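Local coordinates for protein nitrite oxidoreductase subunit A (Kuenenia stuttgartiensis, PDB 7B04) that belongs to the molybdopterin oxidoreductase family and, in this structure, carries molybdenum, an iron/sulfur cluster and two molecules of MD1, at residues K329-P335 against A344-I350; T334-S338 against P1009-Y1013. The contacts are given in a common frame with arbitrary orientation. Residue numbers count along the deposited sequence, not the author numbering.

Nucleotide sites built at the ends of parallel strands recur in many folds, and this pair of contacts is a worked example. Running from the N terminus, strand 329-332 leads into Thr334 and Pro335, which both contacts share. Interaction 1 closes a short loop: after eight intervening residues, 344-350 returns beside 329-335 as the outermost strand, within this chain, of the parallel sheet. Interaction 2 starts from the same stretch, at Thr334, runs on into that loop and closes a far larger one, joining 334-338 to 1009-1013, between two strands of the C-terminal barrel. The two spans therefore cross rather than nest. Their centres lie about 11 Å apart, both touch MD1, and together they tie sheet, barrel and ligand.

Interaction 1 of 2, residues K329-P335 against A344-I350. With MD1 (phosphoric acid 4-(2-amino-4-oxo-3,4,5,6,-tetrahydro-pteridin-6-yl)-2-hydroxy-3,4-dimercapto-but-3-en-yl ester guanylate ester), chain C.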
loop_
_atom_site.group_PDB
_atom_site.type_symbol
_atom_site.label_atom_id
_atom_site.label_comp_id
_atom_site.label_asym_id
_atom_site.label_seq_id
_atom_site.Cartn_x
_atom_site.Cartn_y
_atom_site.Cartn_z
ATOM N N LYS B 329 -3.745 -8.912 24.822
ATOM C CA LYS B 329 -2.310 -8.992 24.597
ATOM C C LYS B 329 -2.041 -9.455 23.172
ATOM O O LYS B 329 -2.719 -10.352 22.662
ATOM C CB LYS B 329 -1.640 -9.944 25.592
ATOM C CG LYS B 329 -1.408 -9.372 26.980
ATOM C CD LYS B 329 -0.548 -10.320 27.807
ATOM C CE LYS B 329 -0.181 -9.721 29.155
ATOM N NZ LYS B 329 0.708 -10.631 29.931
ATOM N N ILE B 330 -1.056 -8.832 22.532
ATOM C CA ILE B 330 -0.716 -9.090 21.137
ATOM C C ILE B 330 0.684 -9.688 21.080
ATOM O O ILE B 330 1.599 -9.210 21.760
ATOM C CB ILE B 330 -0.805 -7.805 20.289
ATOM C CG1 ILE B 330 -2.230 -7.249 20.325
ATOM C CG2 ILE B 330 -0.374 -8.071 18.854
ATOM C CD1 ILE B 330 -2.357 -5.851 19.764
ATOM N N VAL B 331 0.849 -10.733 20.270
ATOM C CA VAL B 331 2.128 -11.415 20.109
ATOM C C VAL B 331 2.421 -11.570 18.623
ATOM O O VAL B 331 1.540 -11.962 17.850
ATOM C CB VAL B 331 2.131 -12.796 20.793
ATOM C CG1 VAL B 331 3.494 -13.463 20.650
ATOM C CG2 VAL B 331 1.740 -12.673 22.253
ATOM N N VAL B 332 3.656 -11.263 18.229
ATOM C CA VAL B 332 4.118 -11.419 16.856
ATOM C C VAL B 332 5.387 -12.259 16.881
ATOM O O VAL B 332 6.316 -11.964 17.641
ATOM C CB VAL B 332 4.379 -10.060 16.177
ATOM C CG1 VAL B 332 4.981 -10.260 14.796
ATOM C CG2 VAL B 332 3.090 -9.260 16.087
ATOM N N ILE B 333 5.429 -13.298 16.054
ATOM C CA ILE B 333 6.548 -14.241 16.028
ATOM C C ILE B 333 7.097 -14.230 14.606
ATOM O O ILE B 333 6.687 -15.021 13.756
ATOM C CB ILE B 333 6.128 -15.652 16.449
ATOM C CG1 ILE B 333 5.477 -15.630 17.833
ATOM C CG2 ILE B 333 7.322 -16.597 16.428
ATOM C CD1 ILE B 333 4.746 -16.908 18.176
ATOM N N THR B 334 8.062 -13.355 14.344
ATOM C CA THR B 334 8.606 -13.192 13.006
ATOM C C THR B 334 10.115 -13.029 13.091
ATOM O O THR B 334 10.635 -12.570 14.116
ATOM C CB THR B 334 7.998 -11.980 12.274
ATOM O OG1 THR B 334 8.173 -10.797 13.064
ATOM C CG2 THR B 334 6.516 -12.197 11.994
ATOM N N PRO B 335 10.844 -13.405 12.037
ATOM C CA PRO B 335 12.292 -13.156 12.036
ATOM C C PRO B 335 12.631 -11.679 12.035
ATOM O O PRO B 335 13.648 -11.286 12.619
ATOM C CB PRO B 335 12.766 -13.844 10.750
ATOM C CG PRO B 335 11.561 -13.836 9.868
ATOM C CD PRO B 335 10.394 -14.038 10.785
ATOM N N ALA B 344 2.745 -5.470 18.966
ATOM C CA ALA B 344 2.864 -6.632 19.831
ATOM C C ALA B 344 3.274 -6.226 21.239
ATOM O O ALA B 344 4.047 -5.284 21.438
ATOM C CB ALA B 344 3.884 -7.613 19.255
ATOM N N ASP B 345 2.744 -6.958 22.223
ATOM C CA ASP B 345 3.195 -6.798 23.600
ATOM C C ASP B 345 4.632 -7.274 23.760
ATOM O O ASP B 345 5.393 -6.703 24.551
ATOM C CB ASP B 345 2.265 -7.571 24.537
ATOM C CG ASP B 345 1.076 -6.746 24.995
ATOM O OD1 ASP B 345 1.205 -6.006 25.992
ATOM O OD2 ASP B 345 0.014 -6.827 24.347
ATOM N N TYR B 346 5.013 -8.320 23.028
ATOM C CA TYR B 346 6.382 -8.820 23.027
ATOM C C TYR B 346 6.631 -9.529 21.704
ATOM O O TYR B 346 5.798 -10.325 21.260
ATOM C CB TYR B 346 6.645 -9.755 24.218
ATOM C CG TYR B 346 5.595 -10.818 24.476
ATOM C CD1 TYR B 346 4.409 -10.510 25.131
ATOM C CD2 TYR B 346 5.809 -12.138 24.100
ATOM C CE1 TYR B 346 3.456 -11.479 25.381
ATOM C CE2 TYR B 346 4.862 -13.115 24.347
ATOM C CZ TYR B 346 3.690 -12.781 24.989
ATOM O OH TYR B 346 2.747 -13.753 25.234
ATOM N N TRP B 347 7.766 -9.230 21.076
ATOM C CA TRP B 347 8.119 -9.781 19.773
ATOM C C TRP B 347 9.084 -10.946 19.941
ATOM O O TRP B 347 10.110 -10.815 20.617
ATOM C CB TRP B 347 8.746 -8.707 18.883
ATOM C CG TRP B 347 9.378 -9.250 17.633
ATOM C CD1 TRP B 347 8.765 -9.980 16.657
ATOM C CD2 TRP B 347 10.746 -9.107 17.227
ATOM N NE1 TRP B 347 9.664 -10.299 15.668
ATOM C CE2 TRP B 347 10.887 -9.775 15.994
ATOM C CE3 TRP B 347 11.862 -8.478 17.785
ATOM C CZ2 TRP B 347 12.100 -9.834 15.312
ATOM C CZ3 TRP B 347 13.067 -8.536 17.104
ATOM C CH2 TRP B 347 13.175 -9.208 15.881
ATOM N N ILE B 348 8.752 -12.077 19.326
ATOM C CA ILE B 348 9.568 -13.286 19.412
ATOM C C ILE B 348 10.350 -13.471 18.116
ATOM O O ILE B 348 9.773 -13.900 17.106
ATOM C CB ILE B 348 8.704 -14.523 19.705
ATOM C CG1 ILE B 348 7.968 -14.363 21.036
ATOM C CG2 ILE B 348 9.560 -15.783 19.718
ATOM C CD1 ILE B 348 6.900 -15.408 21.269
ATOM N N PRO B 349 11.643 -13.150 18.085
ATOM C CA PRO B 349 12.450 -13.489 16.909
ATOM C C PRO B 349 12.554 -14.998 16.751
ATOM O O PRO B 349 12.534 -15.751 17.728
ATOM C CB PRO B 349 13.817 -12.863 17.218
ATOM C CG PRO B 349 13.539 -11.832 18.267
ATOM C CD PRO B 349 12.415 -12.390 19.082
ATOM N N ILE B 350 12.665 -15.440 15.501
ATOM C CA ILE B 350 12.729 -16.864 15.198
ATOM C C ILE B 350 13.509 -17.053 13.906
ATOM O O ILE B 350 13.550 -16.166 13.048
ATOM C CB ILE B 350 11.314 -17.485 15.103
ATOM C CG1 ILE B 350 11.385 -19.012 15.163
ATOM C CG2 ILE B 350 10.604 -17.023 13.840
ATOM C CD1 ILE B 350 10.057 -19.674 15.433
HETATM P PB MD1 C . 0.984 -12.446 4.345
HETATM O O3B MD1 C . 2.389 -12.999 3.688
HETATM O O1B MD1 C . 1.293 -11.427 5.415
HETATM O O2B MD1 C . 0.228 -13.602 4.954
HETATM O O3A MD1 C . 0.081 -11.751 3.150
HETATM C C10 MD1 C . -0.478 -12.534 2.131
HETATM C C11 MD1 C . -1.843 -11.915 1.713
HETATM O O11 MD1 C . -1.655 -10.330 1.867
HETATM C C12 MD1 C . -2.207 -12.394 0.515
HETATM S S12 MD1 C . -1.845 -14.130 0.122
HETATM C C13 MD1 C . -2.972 -11.636 -0.603
HETATM S S13 MD1 C . -3.328 -12.586 -2.108
HETATM C C14 MD1 C . -3.369 -10.255 -0.583
HETATM N N15 MD1 C . -1.983 -9.448 -0.608
HETATM C C16 MD1 C . -2.127 -8.095 -0.256
HETATM C C15 MD1 C . -1.375 -7.010 -0.940
HETATM O O14 MD1 C . -0.626 -7.267 -1.822
HETATM N N17 MD1 C . -1.576 -5.602 -0.505
HETATM C C17 MD1 C . -2.554 -5.272 0.648
HETATM N N16 MD1 C . -2.744 -3.896 1.063
HETATM N N18 MD1 C . -3.317 -6.374 1.345
HETATM C C20 MD1 C . -3.136 -7.743 0.935
HETATM N N8 MD1 C . -3.820 -8.807 1.554
HETATM C C7 MD1 C . -4.370 -9.853 0.468
HETATM P PA MD1 C . 3.882 -12.373 4.003
HETATM O O1A MD1 C . 4.822 -12.829 2.915
HETATM O O2A MD1 C . 3.782 -10.868 4.003
HETATM O "O5'" MD1 C . 4.466 -12.881 5.459
HETATM C "C5'" MD1 C . 4.092 -12.198 6.618
HETATM C "C4'" MD1 C . 5.273 -12.146 7.649
HETATM O "O4'" MD1 C . 5.846 -13.565 7.959
HETATM C "C1'" MD1 C . 7.382 -13.333 7.922
HETATM N N9 MD1 C . 8.129 -14.595 7.679
HETATM C C4 MD1 C . 8.151 -15.538 8.615
HETATM N N3 MD1 C . 7.531 -15.613 9.970
HETATM C C2 MD1 C . 7.726 -16.802 10.798
HETATM N N2 MD1 C . 7.120 -16.874 12.115
HETATM N N1 MD1 C . 8.518 -17.902 10.306
HETATM C C6 MD1 C . 9.110 -17.822 9.006
HETATM O O6 MD1 C . 9.760 -18.721 8.595
HETATM C C5 MD1 C . 8.902 -16.571 8.144
HETATM N N7 MD1 C . 9.329 -16.245 6.927
HETATM C C8 MD1 C . 8.857 -15.018 6.628
HETATM C "C2'" MD1 C . 7.497 -12.530 6.943
HETATM O "O2'" MD1 C . 8.783 -11.847 6.981
HETATM C "C3'" MD1 C . 6.250 -11.461 7.183
HETATM O "O3'" MD1 C . 6.640 -10.456 8.163
#
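On one side of this parallel strand pair, Val331, Tyr346, Ile333 and Ile348 make an apolar cluster: Val331 CG2 lies 3.4 Å from Tyr346 CZ, and Ile333 CG1 3.7 Å from Ile348 CD1. Val332 uses the other side, its CG2 3.7 Å from Ala344 CB and its CG1 4.2 Å from Trp347 CD1. The backbone pairing is short. Ile348 N donates to Val332 O (3.0 Å), continued by a weak hydrogen bond from Thr334 N to Ile348 O (3.3 Å). Asp345 holds Ile330 at both ends, its N giving a 2.6 Å hydrogen bond to Ile330 O and its OD2 accepting one from Ile330 N at 2.9 Å. Toward the ligand, Trp347 NE1 makes a weak hydrogen bond to Thr334 O (2.9 Å), and Ile333 O accepts one from N2 of MD1 at 2.5 Å. A main-chain carbonyl where the strand runs out reads the guanine amino group, consistent with a Rossmann-like sheet presenting its C-terminal strand ends to a nucleotide. Strand 301-304 flanks 329-332, helix 505-517 packs on Tyr346, Ile333 and Ile348, helix 355-368 meets Ile333 and Ile350, and a strand of Nitrite oxidoreductase subunit B extends the sheet antiparallel beyond Tyr346 and Trp347.

Interaction 2 of 2, residues T334-S338 against P1009-Y1013; sequences TPEYS and PAYPY. With MD1 (phosphoric acid 4-(2-amino-4-oxo-3,4,5,6,-tetrahydro-pteridin-6-yl)-2-hydroxy-3,4-dimercapto-but-3-en-yl ester guanylate ester), chain C.
Two irregular loops meet here in opposite directions, Glu336 facing Tyr1011 (CA to CA 4.6 Å) and Tyr337 facing Ala1010 (5.0 Å). Ala1010 lies in the helical region (phi/psi -74/-15) and points its CB at the partner, 4.0 Å from Tyr337 CB. Its carbonyl anchors the contact: Ala1010 O accepts a hydrogen bond from Tyr337 N at 3.0 Å (N-H...O angle 163°). Tyr1011 then extends (-99/150). Although its CA-to-CB bond points away, the m rotamer (chi1 -74°, chi2 -90°) brings the ring back beneath Glu336, whose CB sits over one face in a CH-pi contact, 3.8 Å from the centroid. Pro1012, also extended (-68/164), closes the patch with CD 3.3 Å from Pro335 O and CG 4.2 Å from Pro335 CB. On 334-338, Pro335 (-65/-33) turns the chain and Glu336 (-100/161) extends it, while Thr334 OG1 donates a hydrogen bond to Glu336 O at 2.6 Å. Glu336 (chi1 83°, chi2 -112° between wells, chi3 48°) accepts hydrogen bonds from the MD1 ribose: O2' to OE1 at a very short 2.4 Å, O3' to OE2 at 2.5 Å. This grip recalls the acidic residue that binds ribose hydroxyls in Rossmann-like dinucleotide sites, here backed by a barrel loop.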
loop_
_atom_site.group_PDB
_atom_site.type_symbol
_atom_site.label_atom_id
_atom_site.label_comp_id
_atom_site.label_asym_id
_atom_site.label_seq_id
_atom_site.Cartn_x
_atom_site.Cartn_y
_atom_site.Cartn_z
ATOM N N THR B 334 8.062 -13.355 14.344
ATOM C CA THR B 334 8.606 -13.192 13.006
ATOM C C THR B 334 10.115 -13.029 13.091
ATOM O O THR B 334 10.635 -12.570 14.116
ATOM C CB THR B 334 7.998 -11.980 12.274
ATOM O OG1 THR B 334 8.173 -10.797 13.064
ATOM C CG2 THR B 334 6.516 -12.197 11.994
ATOM N N PRO B 335 10.844 -13.405 12.037
ATOM C CA PRO B 335 12.292 -13.156 12.036
ATOM C C PRO B 335 12.631 -11.679 12.035
ATOM O O PRO B 335 13.648 -11.286 12.619
ATOM C CB PRO B 335 12.766 -13.844 10.750
ATOM C CG PRO B 335 11.561 -13.836 9.868
ATOM C CD PRO B 335 10.394 -14.038 10.785
ATOM N N GLU B 336 11.810 -10.855 11.397
ATOM C CA GLU B 336 12.029 -9.422 11.311
ATOM C C GLU B 336 11.178 -8.687 12.337
ATOM O O GLU B 336 10.200 -9.220 12.868
ATOM C CB GLU B 336 11.682 -8.916 9.910
ATOM C CG GLU B 336 10.192 -8.643 9.724
ATOM C CD GLU B 336 9.526 -9.611 8.767
ATOM O OE1 GLU B 336 9.740 -10.834 8.907
ATOM O OE2 GLU B 336 8.773 -9.153 7.882
ATOM N N TYR B 337 11.573 -7.448 12.624
ATOM C CA TYR B 337 10.729 -6.539 13.395
ATOM C C TYR B 337 9.825 -5.848 12.384
ATOM O O TYR B 337 10.158 -4.801 11.827
ATOM C CB TYR B 337 11.560 -5.552 14.203
ATOM C CG TYR B 337 10.730 -4.724 15.157
ATOM C CD1 TYR B 337 10.226 -5.274 16.329
ATOM C CD2 TYR B 337 10.440 -3.396 14.881
ATOM C CE1 TYR B 337 9.459 -4.520 17.201
ATOM C CE2 TYR B 337 9.676 -2.636 15.746
ATOM C CZ TYR B 337 9.189 -3.201 16.903
ATOM O OH TYR B 337 8.430 -2.441 17.763
ATOM N N SER B 338 8.671 -6.449 12.140
ATOM C CA SER B 338 7.762 -6.017 11.090
ATOM C C SER B 338 6.847 -4.917 11.603
ATOM O O SER B 338 6.786 -4.646 12.804
ATOM C CB SER B 338 6.953 -7.213 10.593
ATOM O OG SER B 338 6.080 -7.696 11.601
ATOM N N PRO B 1009 18.148 -2.573 9.732
ATOM C CA PRO B 1009 18.585 -3.428 10.841
ATOM C C PRO B 1009 17.449 -4.096 11.598
ATOM O O PRO B 1009 17.704 -4.714 12.634
ATOM C CB PRO B 1009 19.347 -2.449 11.748
ATOM C CG PRO B 1009 18.766 -1.125 11.448
ATOM C CD PRO B 1009 18.384 -1.145 10.002
ATOM N N ALA B 1010 16.216 -3.987 11.099
ATOM C CA ALA B 1010 15.102 -4.728 11.668
ATOM C C ALA B 1010 15.161 -6.204 11.305
ATOM O O ALA B 1010 14.458 -7.008 11.923
ATOM C CB ALA B 1010 13.774 -4.131 11.199
ATOM N N TYR B 1011 15.989 -6.576 10.310
ATOM C CA TYR B 1011 16.119 -7.942 9.836
ATOM C C TYR B 1011 17.339 -8.621 10.447
ATOM O O TYR B 1011 18.339 -7.964 10.755
ATOM C CB TYR B 1011 16.234 -7.969 8.309
ATOM C CG TYR B 1011 14.922 -7.685 7.625
ATOM C CD1 TYR B 1011 14.053 -8.716 7.299
ATOM C CD2 TYR B 1011 14.539 -6.384 7.330
ATOM C CE1 TYR B 1011 12.846 -8.461 6.683
ATOM C CE2 TYR B 1011 13.334 -6.119 6.716
ATOM C CZ TYR B 1011 12.491 -7.162 6.396
ATOM O OH TYR B 1011 11.287 -6.908 5.786
ATOM N N PRO B 1012 17.275 -9.936 10.633
ATOM C CA PRO B 1012 18.467 -10.682 11.045
ATOM C C PRO B 1012 19.508 -10.717 9.937
ATOM O O PRO B 1012 19.234 -10.423 8.771
ATOM C CB PRO B 1012 17.927 -12.083 11.351
ATOM C CG PRO B 1012 16.671 -12.185 10.564
ATOM C CD PRO B 1012 16.089 -10.802 10.524
ATOM N N TYR B 1013 20.731 -11.073 10.336
ATOM C CA TYR B 1013 21.869 -11.055 9.421
ATOM C C TYR B 1013 21.599 -11.876 8.164
ATOM O O TYR B 1013 21.864 -11.424 7.044
ATOM C CB TYR B 1013 23.110 -11.583 10.145
ATOM C CG TYR B 1013 24.388 -11.530 9.336
ATOM C CD1 TYR B 1013 25.194 -10.401 9.351
ATOM C CD2 TYR B 1013 24.791 -12.614 8.563
ATOM C CE1 TYR B 1013 26.364 -10.351 8.620
ATOM C CE2 TYR B 1013 25.958 -12.569 7.825
ATOM C CZ TYR B 1013 26.739 -11.435 7.856
ATOM O OH TYR B 1013 27.903 -11.381 7.124
HETATM P PB MD1 C . 0.984 -12.446 4.345
HETATM O O3B MD1 C . 2.389 -12.999 3.688
HETATM O O1B MD1 C . 1.293 -11.427 5.415
HETATM O O2B MD1 C . 0.228 -13.602 4.954
HETATM O O3A MD1 C . 0.081 -11.751 3.150
HETATM C C10 MD1 C . -0.478 -12.534 2.131
HETATM C C11 MD1 C . -1.843 -11.915 1.713
HETATM O O11 MD1 C . -1.655 -10.330 1.867
HETATM C C12 MD1 C . -2.207 -12.394 0.515
HETATM S S12 MD1 C . -1.845 -14.130 0.122
HETATM C C13 MD1 C . -2.972 -11.636 -0.603
HETATM S S13 MD1 C . -3.328 -12.586 -2.108
HETATM C C14 MD1 C . -3.369 -10.255 -0.583
HETATM N N15 MD1 C . -1.983 -9.448 -0.608
HETATM C C16 MD1 C . -2.127 -8.095 -0.256
HETATM C C15 MD1 C . -1.375 -7.010 -0.940
HETATM O O14 MD1 C . -0.626 -7.267 -1.822
HETATM N N17 MD1 C . -1.576 -5.602 -0.505
HETATM C C17 MD1 C . -2.554 -5.272 0.648
HETATM N N16 MD1 C . -2.744 -3.896 1.063
HETATM N N18 MD1 C . -3.317 -6.374 1.345
HETATM C C20 MD1 C . -3.136 -7.743 0.935
HETATM N N8 MD1 C . -3.820 -8.807 1.554
HETATM C C7 MD1 C . -4.370 -9.853 0.468
HETATM P PA MD1 C . 3.882 -12.373 4.003
HETATM O O1A MD1 C . 4.822 -12.829 2.915
HETATM O O2A MD1 C . 3.782 -10.868 4.003
HETATM O "O5'" MD1 C . 4.466 -12.881 5.459
HETATM C "C5'" MD1 C . 4.092 -12.198 6.618
HETATM C "C4'" MD1 C . 5.273 -12.146 7.649
HETATM O "O4'" MD1 C . 5.846 -13.565 7.959
HETATM C "C1'" MD1 C . 7.382 -13.333 7.922
HETATM N N9 MD1 C . 8.129 -14.595 7.679
HETATM C C4 MD1 C . 8.151 -15.538 8.615
HETATM N N3 MD1 C . 7.531 -15.613 9.970
HETATM C C2 MD1 C . 7.726 -16.802 10.798
HETATM N N2 MD1 C . 7.120 -16.874 12.115
HETATM N N1 MD1 C . 8.518 -17.902 10.306
HETATM C C6 MD1 C . 9.110 -17.822 9.006
HETATM O O6 MD1 C . 9.760 -18.721 8.595
HETATM C C5 MD1 C . 8.902 -16.571 8.144
HETATM N N7 MD1 C . 9.329 -16.245 6.927
HETATM C C8 MD1 C . 8.857 -15.018 6.628
HETATM C "C2'" MD1 C . 7.497 -12.530 6.943
HETATM O "O2'" MD1 C . 8.783 -11.847 6.981
HETATM C "C3'" MD1 C . 6.250 -11.461 7.183
HETATM O "O3'" MD1 C . 6.640 -10.456 8.163
#